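Putative cell adhesion protein (Parabacteroides distasonis, PDB 3LIU) is a putative fimbrillin of the FimA/Mfa1 family, probably a pilus building block involved in cell adhesion. Local coordinates at residues Ala17-Ala22 against Thr140-Tyr146; Val50-Trp56 against Glu83-Val87; Val79-Ala84 against Thr135-Asn139; Pro38-Asn44 against Leu121-Met127; Ile114-Glu119 against Phe282-Glu286. All coordinates share one frame; numbering follows the deposited sequence. Where two conformers were deposited one is given.

Contact 1 (Ala17-Ala22 against Thr140-Tyr146); sequences AQLALA and TTNYIGY
Thr140 O accepts a hydrogen bond from Gln18 N and opens the parallel pairing of strand 141-144 with strand 16-24. The setting is a FimA-family domain, consistent with a transthyretin-like beta-sandwich. Thr141 packs loosely beside Gln18, with OG1 4.0 Å from Gln18 CB. Asn142 N donates to Gln18 O at 2.8 Å. The Asn142 CG lies beside the backbone N (chi1 -66°), which brings ND2 to the same oxygen at 3.3 Å, from the opposite face. OD1 of the same amide accepts from Val137 N, so both ends of the group are held. Tyr143 lays CD1 near Ala20 CB, and its hydroxyl is bonded to Ile158 O. Ile144 turns to the other face, where its CD1 meets Leu19 CD1 at 3.6 Å and its CB packs on Leu21 CG. At Gly145 any CB would collide with Ala22 O. The Tyr146 ring folds back over the strand pair. A serine in place of Tyr146 would probably leave Ala22 CB without its aromatic cover and open a gap beside Tyr143. Ala22 CB sits 4.0 Å from the Tyr146 ring centroid on one face, while Tyr143 CD1 lies over the centre of the opposite face.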
# COMPACT_ATOMS: atom_id res chain seq x y z
N ALA A 17 26.71 -9.95 -22.79
CA ALA A 17 26.68 -10.90 -21.69
C ALA A 17 25.24 -11.40 -21.51
O ALA A 17 24.31 -10.95 -22.19
CB ALA A 17 27.20 -10.25 -20.40
N GLN A 18 25.09 -12.37 -20.62
CA GLN A 18 23.79 -12.88 -20.25
C GLN A 18 23.60 -12.63 -18.76
O GLN A 18 24.59 -12.55 -18.01
CB GLN A 18 23.68 -14.37 -20.57
CG GLN A 18 23.88 -14.73 -22.07
CD GLN A 18 22.60 -14.62 -22.89
OE1 GLN A 18 21.51 -14.94 -22.42
NE2 GLN A 18 22.75 -14.20 -24.15
N LEU A 19 22.35 -12.47 -18.36
CA LEU A 19 21.97 -12.22 -16.98
C LEU A 19 20.81 -13.13 -16.65
O LEU A 19 19.83 -13.18 -17.41
CB LEU A 19 21.54 -10.76 -16.80
CG LEU A 19 21.14 -10.39 -15.37
CD1 LEU A 19 22.33 -10.62 -14.39
CD2 LEU A 19 20.65 -8.96 -15.31
N ALA A 20 20.93 -13.86 -15.54
CA ALA A 20 19.81 -14.56 -14.93
C ALA A 20 19.73 -14.10 -13.48
O ALA A 20 20.75 -13.80 -12.84
CB ALA A 20 19.97 -16.07 -15.01
N LEU A 21 18.52 -14.05 -12.97
CA LEU A 21 18.28 -13.37 -11.69
C LEU A 21 17.29 -14.19 -10.86
O LEU A 21 16.34 -14.68 -11.41
CB LEU A 21 17.79 -11.93 -11.95
CG LEU A 21 17.65 -10.98 -10.76
CD1 LEU A 21 17.95 -9.54 -11.17
CD2 LEU A 21 16.27 -11.09 -10.11
N ALA A 22 17.56 -14.39 -9.57
CA ALA A 22 16.66 -15.12 -8.68
C ALA A 22 16.13 -14.21 -7.57
O ALA A 22 16.91 -13.43 -6.97
CB ALA A 22 17.36 -16.33 -8.12
N THR A 140 29.70 -14.22 -20.81
CA THR A 140 29.42 -15.26 -19.83
C THR A 140 28.06 -15.05 -19.21
O THR A 140 27.51 -13.96 -19.30
CB THR A 140 30.48 -15.30 -18.70
OG1 THR A 140 30.30 -16.51 -17.97
CG2 THR A 140 30.35 -14.13 -17.75
N THR A 141 27.54 -16.08 -18.57
CA THR A 141 26.30 -15.96 -17.83
C THR A 141 26.52 -15.32 -16.43
O THR A 141 27.21 -15.88 -15.57
CB THR A 141 25.56 -17.31 -17.72
OG1 THR A 141 25.23 -17.77 -19.04
CG2 THR A 141 24.25 -17.15 -16.91
N ASN A 142 25.96 -14.13 -16.22
CA ASN A 142 26.00 -13.49 -14.90
C ASN A 142 24.74 -13.84 -14.11
O ASN A 142 23.63 -13.72 -14.63
CB ASN A 142 26.10 -11.98 -14.99
CG ASN A 142 27.41 -11.53 -15.58
OD1 ASN A 142 28.38 -11.30 -14.86
ND2 ASN A 142 27.44 -11.40 -16.89
N TYR A 143 24.94 -14.24 -12.86
CA TYR A 143 23.82 -14.58 -12.00
C TYR A 143 23.65 -13.53 -10.90
O TYR A 143 24.64 -13.02 -10.35
CB TYR A 143 24.07 -15.96 -11.37
CG TYR A 143 24.09 -17.11 -12.34
CD1 TYR A 143 22.91 -17.60 -12.86
CD2 TYR A 143 25.28 -17.72 -12.71
CE1 TYR A 143 22.90 -18.63 -13.74
CE2 TYR A 143 25.29 -18.77 -13.59
CZ TYR A 143 24.08 -19.21 -14.10
OH TYR A 143 24.01 -20.25 -14.98
N ILE A 144 22.39 -13.19 -10.60
CA ILE A 144 22.07 -12.38 -9.45
C ILE A 144 21.08 -13.11 -8.59
O ILE A 144 19.92 -13.37 -8.99
CB ILE A 144 21.53 -11.00 -9.85
CG1 ILE A 144 22.59 -10.25 -10.66
CG2 ILE A 144 21.08 -10.22 -8.59
CD1 ILE A 144 22.12 -8.89 -11.23
N GLY A 145 21.54 -13.47 -7.39
CA GLY A 145 20.69 -14.10 -6.40
C GLY A 145 20.81 -15.60 -6.28
O GLY A 145 20.01 -16.22 -5.58
N TYR A 146 21.82 -16.20 -6.93
CA TYR A 146 21.93 -17.66 -6.99
C TYR A 146 22.95 -18.22 -6.01
O TYR A 146 23.14 -19.44 -5.95
CB TYR A 146 22.32 -18.08 -8.41
CG TYR A 146 21.20 -18.03 -9.39
CD1 TYR A 146 20.77 -16.81 -9.93
CD2 TYR A 146 20.58 -19.19 -9.82
CE1 TYR A 146 19.75 -16.78 -10.87
CE2 TYR A 146 19.57 -19.17 -10.75
CZ TYR A 146 19.14 -17.96 -11.26
OH TYR A 146 18.13 -17.96 -12.19

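Contact 2 (Val50-Trp56 against Glu83-Val87); sequences VFGVDGW and EAHVV
Val50 CG1 packs against Ala84 CB at 3.9 Å and reaches Val86 CG2 at 4.2 Å. This is the tight, buried face. Trp56 closes it, with CH2 4.1 Å from Ala84 CB. The indole lies flat over Gly52 CA, and a CB on Gly52 would run into Trp56 NE1. Leu136 covers Val50 and Trp56 from outside the pair. Strands 45-52 and 82-90 are antiparallel here. Phe51 and His85 form the hydrogen-bonded pair, flanked by the non-hydrogen-bonded pairs Val50-Val86 and Gly52-Ala84. A type I turn from Gly52 to Gly55 then reverses the chain and begins a beta hairpin with strand 57-66. At this turn the contact loosens towards solvent. Val53 N donates to Glu83 O at 3.1 Å, and the exposed Val53 side chain crosses the extended Glu83 chain obliquely, CG1 to CG 4.0 Å. Two waters fill in. One donates to Phe51 O and lies 2.6 Å from His85 ND1, in the plane of the imidazole at its edge. The other donates to Asp54 OD1 and Glu83 O and accepts from Trp56 NE1, so it ties the turn, the indole and the neighbouring strand together.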
# COMPACT_ATOMS: atom_id res chain seq x y z
N VAL A 50 18.09 -3.01 -16.33
CA VAL A 50 19.56 -3.01 -16.18
C VAL A 50 20.13 -1.73 -16.82
O VAL A 50 19.97 -1.54 -18.03
CB VAL A 50 20.17 -4.23 -16.92
CG1 VAL A 50 21.68 -4.37 -16.64
CG2 VAL A 50 19.45 -5.51 -16.51
N PHE A 51 20.78 -0.88 -16.05
CA PHE A 51 21.23 0.43 -16.53
C PHE A 51 22.75 0.58 -16.34
O PHE A 51 23.27 0.68 -15.22
CB PHE A 51 20.45 1.57 -15.84
CG PHE A 51 18.96 1.54 -16.11
CD1 PHE A 51 18.41 2.20 -17.19
CD2 PHE A 51 18.11 0.82 -15.29
CE1 PHE A 51 17.03 2.17 -17.43
CE2 PHE A 51 16.77 0.77 -15.52
CZ PHE A 51 16.21 1.45 -16.59
N GLY A 52 23.47 0.55 -17.45
CA GLY A 52 24.92 0.61 -17.39
C GLY A 52 25.35 1.98 -16.92
O GLY A 52 24.66 2.95 -17.15
N VAL A 53 26.49 2.07 -16.25
CA VAL A 53 26.92 3.37 -15.74
C VAL A 53 27.24 4.34 -16.88
O VAL A 53 27.16 5.52 -16.68
CB VAL A 53 28.14 3.26 -14.80
CG1 VAL A 53 27.73 2.57 -13.51
CG2 VAL A 53 29.27 2.55 -15.48
N ASP A 54 27.58 3.83 -18.06
CA ASP A 54 27.89 4.65 -19.24
C ASP A 54 26.69 4.95 -20.14
O ASP A 54 26.89 5.39 -21.29
CB ASP A 54 28.91 3.92 -20.10
CG ASP A 54 28.44 2.53 -20.48
OD1 ASP A 54 28.02 1.80 -19.55
OD2 ASP A 54 28.49 2.16 -21.66
N GLY A 55 25.46 4.68 -19.70
CA GLY A 55 24.29 5.10 -20.44
C GLY A 55 23.50 4.04 -21.19
O GLY A 55 22.38 4.31 -21.59
N TRP A 56 24.02 2.83 -21.38
CA TRP A 56 23.20 1.81 -22.05
C TRP A 56 22.11 1.32 -21.09
O TRP A 56 22.24 1.46 -19.86
CB TRP A 56 24.04 0.64 -22.56
CG TRP A 56 24.85 -0.14 -21.51
CD1 TRP A 56 26.17 0.04 -21.18
CD2 TRP A 56 24.40 -1.25 -20.70
NE1 TRP A 56 26.56 -0.87 -20.21
CE2 TRP A 56 25.49 -1.68 -19.91
CE3 TRP A 56 23.17 -1.92 -20.56
CZ2 TRP A 56 25.40 -2.73 -19.00
CZ3 TRP A 56 23.08 -2.97 -19.65
CH2 TRP A 56 24.19 -3.36 -18.88
N GLU A 83 29.68 -2.28 -15.33
CA GLU A 83 29.00 -1.96 -14.11
C GLU A 83 27.61 -1.46 -14.45
O GLU A 83 27.45 -0.72 -15.41
CB GLU A 83 29.76 -0.91 -13.29
CG GLU A 83 29.20 -0.77 -11.88
CD GLU A 83 30.07 0.09 -10.96
OE1 GLU A 83 31.17 0.54 -11.38
OE2 GLU A 83 29.63 0.31 -9.81
N ALA A 84 26.62 -1.91 -13.68
CA ALA A 84 25.24 -1.55 -13.91
C ALA A 84 24.44 -1.47 -12.63
O ALA A 84 24.78 -2.08 -11.60
CB ALA A 84 24.58 -2.53 -14.90
N HIS A 85 23.36 -0.70 -12.72
CA HIS A 85 22.37 -0.60 -11.68
C HIS A 85 21.13 -1.39 -12.13
O HIS A 85 20.67 -1.23 -13.24
CB HIS A 85 22.05 0.85 -11.39
CG HIS A 85 23.15 1.57 -10.68
ND1 HIS A 85 23.76 2.69 -11.20
CD2 HIS A 85 23.76 1.33 -9.50
CE1 HIS A 85 24.70 3.11 -10.37
NE2 HIS A 85 24.73 2.30 -9.33
N VAL A 86 20.67 -2.29 -11.26
CA VAL A 86 19.62 -3.26 -11.58
C VAL A 86 18.52 -3.13 -10.55
O VAL A 86 18.79 -3.08 -9.37
CB VAL A 86 20.19 -4.68 -11.51
CG1 VAL A 86 19.14 -5.72 -11.79
CG2 VAL A 86 21.38 -4.82 -12.46
N VAL A 87 17.28 -3.09 -11.04
CA VAL A 87 16.10 -3.08 -10.18
C VAL A 87 15.06 -4.06 -10.74
O VAL A 87 14.92 -4.23 -11.96
CB VAL A 87 15.54 -1.63 -10.00
CG1 VAL A 87 15.37 -0.91 -11.35
CG2 VAL A 87 14.21 -1.64 -9.21
O HOH W 1 23.19 3.26 -13.67
O HOH W 2 28.59 -0.21 -18.05

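Contact 3 (Val79-Ala84 against Thr135-Asn139); sequences VYAGEA and TLVAN
Leu136 CD1 lies against the bend at Val79-Ala84, 3.5 Å from Tyr80 O. The bend carries the chain from strand 71-80 into strand 82-90. A short antiparallel ladder of 82-84 with 135-136 follows it, at the edge of the FimA-family beta domain. Leu136 lies on the inner face of this ladder. Its CG stands beside the backbone N, anti to the carbonyl carbon (chi1 -59°), and this carries CD1 between Val79 and Ala84. The Val79 side chain crosses that of Leu136 at about a right angle, CG2 to CD1 4.0 Å. Ala84 CB comes to 4.2 Å from the same methyl. Leu19 of strand 16-24 and Val50 of strand 45-52 also pack on Leu136. On the other face Thr135 and Glu83 pass each other at a slant, with Thr135 OG1 4.0 Å from Glu83 CG. Gly82 forms the hydrogen-bonded pair with Leu136: Gly82 N donates to Leu136 O at 2.9 Å, and Leu136 N returns to Gly82 O at 2.8 Å. At the Gly82 phi of 124° a CB would be jammed against Ala81 O. Past the end of the strand pair two small residues close the edge, and their methyls are unusually tight, Ala81 CB to Ala138 CB 3.5 Å.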
# COMPACT_ATOMS: atom_id res chain seq x y z
N VAL A 79 22.33 -8.92 -22.20
CA VAL A 79 22.57 -7.58 -21.66
C VAL A 79 23.99 -7.20 -22.12
O VAL A 79 24.57 -7.91 -22.94
CB VAL A 79 22.42 -7.56 -20.10
CG1 VAL A 79 20.99 -7.93 -19.67
CG2 VAL A 79 23.39 -8.49 -19.41
N TYR A 80 24.52 -6.08 -21.66
CA TYR A 80 25.93 -5.71 -21.96
C TYR A 80 26.84 -5.86 -20.75
O TYR A 80 26.37 -5.87 -19.60
CB TYR A 80 26.02 -4.27 -22.50
CG TYR A 80 25.15 -4.03 -23.74
CD1 TYR A 80 25.55 -4.49 -24.99
CD2 TYR A 80 23.93 -3.35 -23.65
CE1 TYR A 80 24.77 -4.28 -26.13
CE2 TYR A 80 23.14 -3.14 -24.78
CZ TYR A 80 23.57 -3.61 -26.02
OH TYR A 80 22.79 -3.41 -27.15
N ALA A 81 28.14 -6.01 -21.01
CA ALA A 81 29.10 -6.12 -19.92
C ALA A 81 29.36 -4.75 -19.29
O ALA A 81 29.19 -3.72 -19.92
CB ALA A 81 30.40 -6.74 -20.39
N GLY A 82 29.79 -4.75 -18.03
CA GLY A 82 30.11 -3.51 -17.33
C GLY A 82 29.34 -3.35 -16.05
O GLY A 82 28.48 -4.20 -15.68
N GLU A 83 29.68 -2.28 -15.33
CA GLU A 83 29.00 -1.96 -14.11
C GLU A 83 27.61 -1.46 -14.45
O GLU A 83 27.45 -0.72 -15.41
CB GLU A 83 29.76 -0.91 -13.29
CG GLU A 83 29.20 -0.77 -11.88
CD GLU A 83 30.07 0.09 -10.96
OE1 GLU A 83 31.17 0.54 -11.38
OE2 GLU A 83 29.63 0.31 -9.81
N ALA A 84 26.62 -1.91 -13.68
CA ALA A 84 25.24 -1.55 -13.91
C ALA A 84 24.44 -1.47 -12.63
O ALA A 84 24.78 -2.08 -11.60
CB ALA A 84 24.58 -2.53 -14.90
N THR A 135 28.83 -5.65 -11.27
CA THR A 135 29.67 -5.61 -12.47
C THR A 135 29.44 -6.88 -13.29
O THR A 135 29.73 -7.99 -12.84
CB THR A 135 31.15 -5.41 -12.12
OG1 THR A 135 31.25 -4.20 -11.39
CG2 THR A 135 32.04 -5.34 -13.41
N LEU A 136 28.86 -6.69 -14.46
CA LEU A 136 28.55 -7.80 -15.36
C LEU A 136 29.79 -8.13 -16.17
O LEU A 136 30.42 -7.26 -16.75
CB LEU A 136 27.35 -7.43 -16.28
CG LEU A 136 26.02 -7.07 -15.56
CD1 LEU A 136 25.00 -6.35 -16.47
CD2 LEU A 136 25.38 -8.29 -14.90
N VAL A 137 30.16 -9.41 -16.19
CA VAL A 137 31.35 -9.89 -16.90
C VAL A 137 30.97 -10.26 -18.32
O VAL A 137 29.92 -10.87 -18.57
CB VAL A 137 31.96 -11.10 -16.16
CG1 VAL A 137 33.11 -11.71 -16.95
CG2 VAL A 137 32.43 -10.65 -14.80
N ALA A 138 31.80 -9.83 -19.25
CA ALA A 138 31.53 -10.05 -20.69
C ALA A 138 31.61 -11.53 -21.06
O ALA A 138 32.33 -12.31 -20.43
CB ALA A 138 32.49 -9.23 -21.55
N ASN A 139 30.81 -11.90 -22.06
CA ASN A 139 30.88 -13.23 -22.67
C ASN A 139 30.69 -14.35 -21.68
O ASN A 139 31.42 -15.32 -21.71
CB ASN A 139 32.22 -13.40 -23.39
CG ASN A 139 32.44 -12.32 -24.42
OD1 ASN A 139 31.52 -11.96 -25.16
ND2 ASN A 139 33.64 -11.78 -24.47

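Contact 4 (Pro38-Asn44 against Leu121-Met127); sequences PTDADVN and LTKGLTM
Asn44 ND2 donates to Lys123 O at 2.9 Å, the one direct hydrogen bond between the loops. Lys123 O lies in the plane of the Asn44 amide, yet ND2 approaches from above the carbonyl plane. Of two bridging waters, one accepts from Asn44 ND2 and donates to Asp42 OD2 and Leu121 O (2.7 Å). The other accepts from Leu125 N and donates to Thr39 O and Asp42 O. A leucine in place of Asn44 would probably leave Lys123 O without this donor and deprive the first water of a partner. The loop leading into strand 45-52 meets the loop leading into strand 127-136. A type I turn from Thr39 to Asp42 shapes the former, joined by an ST turn in which Thr39 OG1 accepts from Ala41 N. The Asp42 carboxylate takes Thr39 N and OG1 from above its plane. Van der Waals contacts make up the rest. Leu121 CD2 rests 3.7 Å from Asp40 CA, and Leu125 CD1 is equally near Asp40 CB. Selenomethionine Met127 places CE 3.5 Å from Asp40 O and Asp42 O, its SE on Val43 CG2. Asp40 salt-bridges Arg173. Lys123 NZ curls back to Gly124 O and Thr126 OG1, and reaches Asn91 O and, as a salt bridge, Glu119.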
# COMPACT_ATOMS: atom_id res chain seq x y z
N PRO A 38 -5.21 -17.22 -5.59
CA PRO A 38 -4.14 -16.23 -5.59
C PRO A 38 -3.92 -15.65 -4.20
O PRO A 38 -4.88 -15.54 -3.43
CB PRO A 38 -4.63 -15.17 -6.58
CG PRO A 38 -6.10 -15.29 -6.58
CD PRO A 38 -6.44 -16.72 -6.21
N THR A 39 -2.67 -15.32 -3.88
CA THR A 39 -2.28 -14.78 -2.56
C THR A 39 -1.51 -13.46 -2.72
O THR A 39 -1.02 -13.11 -3.80
CB THR A 39 -1.36 -15.73 -1.77
OG1 THR A 39 -0.02 -15.58 -2.26
CG2 THR A 39 -1.80 -17.19 -1.92
N ASP A 40 -1.37 -12.74 -1.61
CA ASP A 40 -0.72 -11.45 -1.60
C ASP A 40 0.82 -11.59 -1.62
O ASP A 40 1.53 -10.63 -1.50
CB ASP A 40 -1.23 -10.62 -0.39
CG ASP A 40 -0.83 -11.21 0.95
OD1 ASP A 40 0.10 -11.99 0.94
OD2 ASP A 40 -1.43 -10.89 2.01
N ALA A 41 1.34 -12.81 -1.76
CA ALA A 41 2.77 -13.02 -1.96
C ALA A 41 3.08 -13.53 -3.37
O ALA A 41 4.24 -13.80 -3.68
CB ALA A 41 3.33 -14.03 -0.89
N ASP A 42 2.07 -13.69 -4.23
CA ASP A 42 2.36 -14.24 -5.56
C ASP A 42 3.33 -13.31 -6.37
O ASP A 42 3.19 -12.09 -6.34
CB ASP A 42 1.09 -14.44 -6.41
CG ASP A 42 0.16 -15.52 -5.87
OD1 ASP A 42 0.51 -16.26 -4.92
OD2 ASP A 42 -0.96 -15.60 -6.41
N VAL A 43 4.26 -13.94 -7.09
CA VAL A 43 5.15 -13.31 -8.04
C VAL A 43 4.88 -13.96 -9.35
O VAL A 43 5.30 -15.08 -9.59
CB VAL A 43 6.59 -13.49 -7.61
CG1 VAL A 43 7.54 -13.01 -8.69
CG2 VAL A 43 6.80 -12.76 -6.24
N ASN A 44 4.16 -13.27 -10.21
CA ASN A 44 3.76 -13.85 -11.51
C ASN A 44 4.69 -13.43 -12.64
O ASN A 44 5.09 -14.21 -13.49
CB ASN A 44 2.35 -13.38 -11.81
CG ASN A 44 1.39 -13.81 -10.78
OD1 ASN A 44 1.41 -14.96 -10.36
ND2 ASN A 44 0.50 -12.91 -10.36
N LEU A 121 -5.27 -9.36 -6.27
CA LEU A 121 -4.60 -10.62 -6.08
C LEU A 121 -4.54 -11.33 -7.42
O LEU A 121 -3.61 -12.03 -7.67
CB LEU A 121 -5.25 -11.47 -4.99
CG LEU A 121 -5.28 -10.87 -3.59
CD1 LEU A 121 -5.87 -11.88 -2.60
CD2 LEU A 121 -3.86 -10.41 -3.17
N THR A 122 -5.46 -11.08 -8.33
CA THR A 122 -5.32 -11.69 -9.68
C THR A 122 -4.11 -11.22 -10.45
O THR A 122 -3.40 -12.04 -11.00
CB THR A 122 -6.57 -11.54 -10.53
OG1 THR A 122 -7.67 -12.06 -9.79
CG2 THR A 122 -6.42 -12.33 -11.82
N LYS A 123 -3.83 -9.92 -10.48
CA LYS A 123 -2.57 -9.44 -11.07
C LYS A 123 -1.36 -9.92 -10.28
O LYS A 123 -0.28 -10.21 -10.85
CB LYS A 123 -2.51 -7.91 -11.13
CG LYS A 123 -1.14 -7.39 -11.64
CD LYS A 123 -1.15 -5.89 -11.79
CE LYS A 123 -1.02 -5.17 -10.43
NZ LYS A 123 0.25 -5.34 -9.78
N GLY A 124 -1.54 -10.01 -8.96
CA GLY A 124 -0.40 -10.01 -8.07
C GLY A 124 -0.13 -8.57 -7.68
O GLY A 124 -0.32 -7.65 -8.47
N LEU A 125 0.28 -8.35 -6.45
CA LEU A 125 0.54 -7.01 -5.94
C LEU A 125 1.89 -6.54 -6.45
O LEU A 125 2.85 -7.32 -6.52
CB LEU A 125 0.53 -7.02 -4.41
CG LEU A 125 -0.80 -7.45 -3.80
CD1 LEU A 125 -0.71 -7.45 -2.31
CD2 LEU A 125 -1.92 -6.48 -4.26
N THR A 126 1.99 -5.27 -6.81
CA THR A 126 3.25 -4.78 -7.32
C THR A 126 4.28 -4.78 -6.18
O THR A 126 4.01 -4.30 -5.09
CB THR A 126 3.16 -3.35 -7.87
OG1 THR A 126 1.99 -3.22 -8.71
CG2 THR A 126 4.44 -3.04 -8.69
N MSE A 127 5.47 -5.31 -6.44
CA MSE A 127 6.57 -5.31 -5.46
C MSE A 127 7.86 -4.88 -6.16
O MSE A 127 8.00 -5.08 -7.36
CB MSE A 127 6.82 -6.73 -4.91
CG MSE A 127 5.62 -7.41 -4.34
SE MSE A 127 5.81 -9.32 -4.49
CE MSE A 127 4.01 -9.81 -3.87
O HOH W 3 0.98 -10.81 -5.01
O HOH W 4 -1.61 -13.68 -8.47

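Contact 5 (Ile114-Glu119 against Phe282-Glu286); sequences INLSDE and FYVYE
Tyr285 CG stands anti to its carbonyl carbon (chi1 -69°), and this sends the ring toward segment 114-119. Glu119 bends sharply at its second torsion (chi2 -69°), which turns its carboxylate back to the phenol. Tyr285 OH then donates to Glu119 OE2 at 2.7 Å. The bond uses the anti lone pair of OE2, the one facing away from OE1. OE2 lies in the plane of the ring at its edge, while the carboxylate itself stands almost upright to the ring. The carboxylate has other holds as well: OE2 is also bonded to Thr126 OG1, and OE1 forms a salt bridge with Lys123. These partners would favour a charged Glu119 and fix its rotation. Leu116 covers a face of the ring. Its CD1 sits 4.0 Å from the Tyr285 centroid, 3° off the ring normal, a CH-pi contact over the middle. Both Leu116 methyls also rest against Tyr283 O, CD1 at 3.6 Å. Ile114 crosses the phenol end at a slant, with CG1 3.6 Å from Tyr285 CZ. Tyr283 adds a lighter touch, its ring edge facing Glu119 O. A 3-10 turn at 116-118 brings Leu116 and Glu119 to the same tyrosine, and Glu119 N bonds back to Leu116 O. Strand 113-115 pairs with strand 193-213, and strand 282-284 with strand 172-185. The tyrosine thus joins two different sheets near the middle of the chain, consistent with the junction of a two-lobed, beta-sandwich fimbrillin.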
# COMPACT_ATOMS: atom_id res chain seq x y z
N ILE A 114 2.62 3.92 -10.71
CA ILE A 114 1.69 2.76 -10.76
C ILE A 114 0.31 3.22 -10.24
O ILE A 114 0.22 4.24 -9.53
CB ILE A 114 2.25 1.49 -9.99
CG1 ILE A 114 2.61 1.85 -8.55
CG2 ILE A 114 3.38 0.83 -10.85
CD1 ILE A 114 3.18 0.66 -7.60
N ASN A 115 -0.75 2.48 -10.60
CA ASN A 115 -2.14 2.87 -10.33
C ASN A 115 -2.84 1.84 -9.46
O ASN A 115 -2.77 0.63 -9.71
CB ASN A 115 -2.89 3.04 -11.63
CG ASN A 115 -2.22 4.03 -12.54
OD1 ASN A 115 -2.23 5.25 -12.27
ND2 ASN A 115 -1.59 3.52 -13.60
N LEU A 116 -3.49 2.33 -8.42
CA LEU A 116 -4.02 1.48 -7.33
C LEU A 116 -5.07 0.52 -7.82
O LEU A 116 -5.11 -0.61 -7.38
CB LEU A 116 -4.56 2.34 -6.17
CG LEU A 116 -5.01 1.55 -4.93
CD1 LEU A 116 -3.85 0.66 -4.36
CD2 LEU A 116 -5.53 2.50 -3.79
N SER A 117 -5.87 0.94 -8.81
CA SER A 117 -6.91 0.12 -9.33
C SER A 117 -6.40 -1.15 -10.02
O SER A 117 -7.20 -2.07 -10.23
CB SER A 117 -7.82 0.96 -10.29
OG SER A 117 -7.07 1.39 -11.41
N ASP A 118 -5.10 -1.21 -10.38
CA ASP A 118 -4.49 -2.44 -10.83
C ASP A 118 -4.12 -3.41 -9.73
O ASP A 118 -3.78 -4.54 -10.05
CB ASP A 118 -3.19 -2.20 -11.61
CG ASP A 118 -3.40 -1.45 -12.92
OD1 ASP A 118 -4.46 -1.61 -13.51
OD2 ASP A 118 -2.51 -0.72 -13.34
N GLU A 119 -4.15 -3.00 -8.46
CA GLU A 119 -3.60 -3.88 -7.38
C GLU A 119 -4.60 -4.92 -6.86
O GLU A 119 -5.23 -4.73 -5.83
CB GLU A 119 -3.03 -3.06 -6.23
CG GLU A 119 -1.99 -2.03 -6.66
CD GLU A 119 -0.66 -2.65 -7.13
OE1 GLU A 119 -0.48 -3.90 -7.11
OE2 GLU A 119 0.19 -1.86 -7.58
N PHE A 282 -7.87 -3.93 3.07
CA PHE A 282 -7.92 -2.96 1.99
C PHE A 282 -6.49 -2.62 1.64
O PHE A 282 -5.69 -2.37 2.53
CB PHE A 282 -8.60 -1.65 2.46
CG PHE A 282 -10.07 -1.81 2.82
CD1 PHE A 282 -11.04 -1.91 1.83
CD2 PHE A 282 -10.47 -1.90 4.14
CE1 PHE A 282 -12.42 -2.06 2.17
CE2 PHE A 282 -11.82 -2.06 4.47
CZ PHE A 282 -12.79 -2.12 3.48
N TYR A 283 -6.20 -2.52 0.34
CA TYR A 283 -4.89 -2.22 -0.15
C TYR A 283 -4.83 -0.78 -0.65
O TYR A 283 -5.69 -0.33 -1.42
CB TYR A 283 -4.49 -3.16 -1.30
CG TYR A 283 -4.53 -4.63 -0.99
CD1 TYR A 283 -4.07 -5.12 0.24
CD2 TYR A 283 -5.00 -5.54 -1.93
CE1 TYR A 283 -4.14 -6.48 0.54
CE2 TYR A 283 -5.03 -6.90 -1.66
CZ TYR A 283 -4.58 -7.36 -0.43
OH TYR A 283 -4.63 -8.71 -0.14
N VAL A 284 -3.77 -0.08 -0.23
CA VAL A 284 -3.63 1.34 -0.52
C VAL A 284 -2.15 1.58 -0.78
O VAL A 284 -1.31 0.75 -0.40
CB VAL A 284 -4.13 2.25 0.68
CG1 VAL A 284 -5.59 2.07 0.95
CG2 VAL A 284 -3.34 1.97 1.95
N TYR A 285 -1.83 2.71 -1.41
CA TYR A 285 -0.43 3.11 -1.55
C TYR A 285 -0.03 3.99 -0.35
O TYR A 285 -0.89 4.38 0.49
CB TYR A 285 -0.17 3.85 -2.89
CG TYR A 285 -0.26 3.01 -4.17
CD1 TYR A 285 0.23 1.71 -4.23
CD2 TYR A 285 -0.80 3.55 -5.33
CE1 TYR A 285 0.17 0.97 -5.38
CE2 TYR A 285 -0.85 2.79 -6.53
CZ TYR A 285 -0.38 1.52 -6.53
OH TYR A 285 -0.44 0.72 -7.64
N GLU A 286 1.24 4.36 -0.30
CA GLU A 286 1.73 5.21 0.79
C GLU A 286 1.04 6.55 0.78
O GLU A 286 0.76 7.13 -0.27
CB GLU A 286 3.24 5.43 0.72
CG GLU A 286 4.07 4.15 0.85
CD GLU A 286 5.53 4.40 1.18
OE1 GLU A 286 6.12 5.34 0.60
OE2 GLU A 286 6.10 3.61 1.99

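In the fold
Contacts 1, 2 and 3 form one cluster in the same lobe. Contacts 2 and 3 share Glu83 and Ala84, and their centres are about 9 Å apart. Contact 1 joins both: Leu19 CD2 lies 3.9 Å from Val50 CG2, and Ala17 O is 2.8 Å from Val79 N, a probable hydrogen bond. Contacts 4 and 5 form a second cluster nearer the chain's centre, with centres about 12 Å apart. They meet at Thr126 OG1 and Glu119 OE2, 2.5 Å apart, and Leu121 CD2 packs on Tyr283 OH. The clusters do not touch; the nearest atoms of contacts 2 and 4 are about 7 Å apart, those of contacts 3 and 5 about 21 Å.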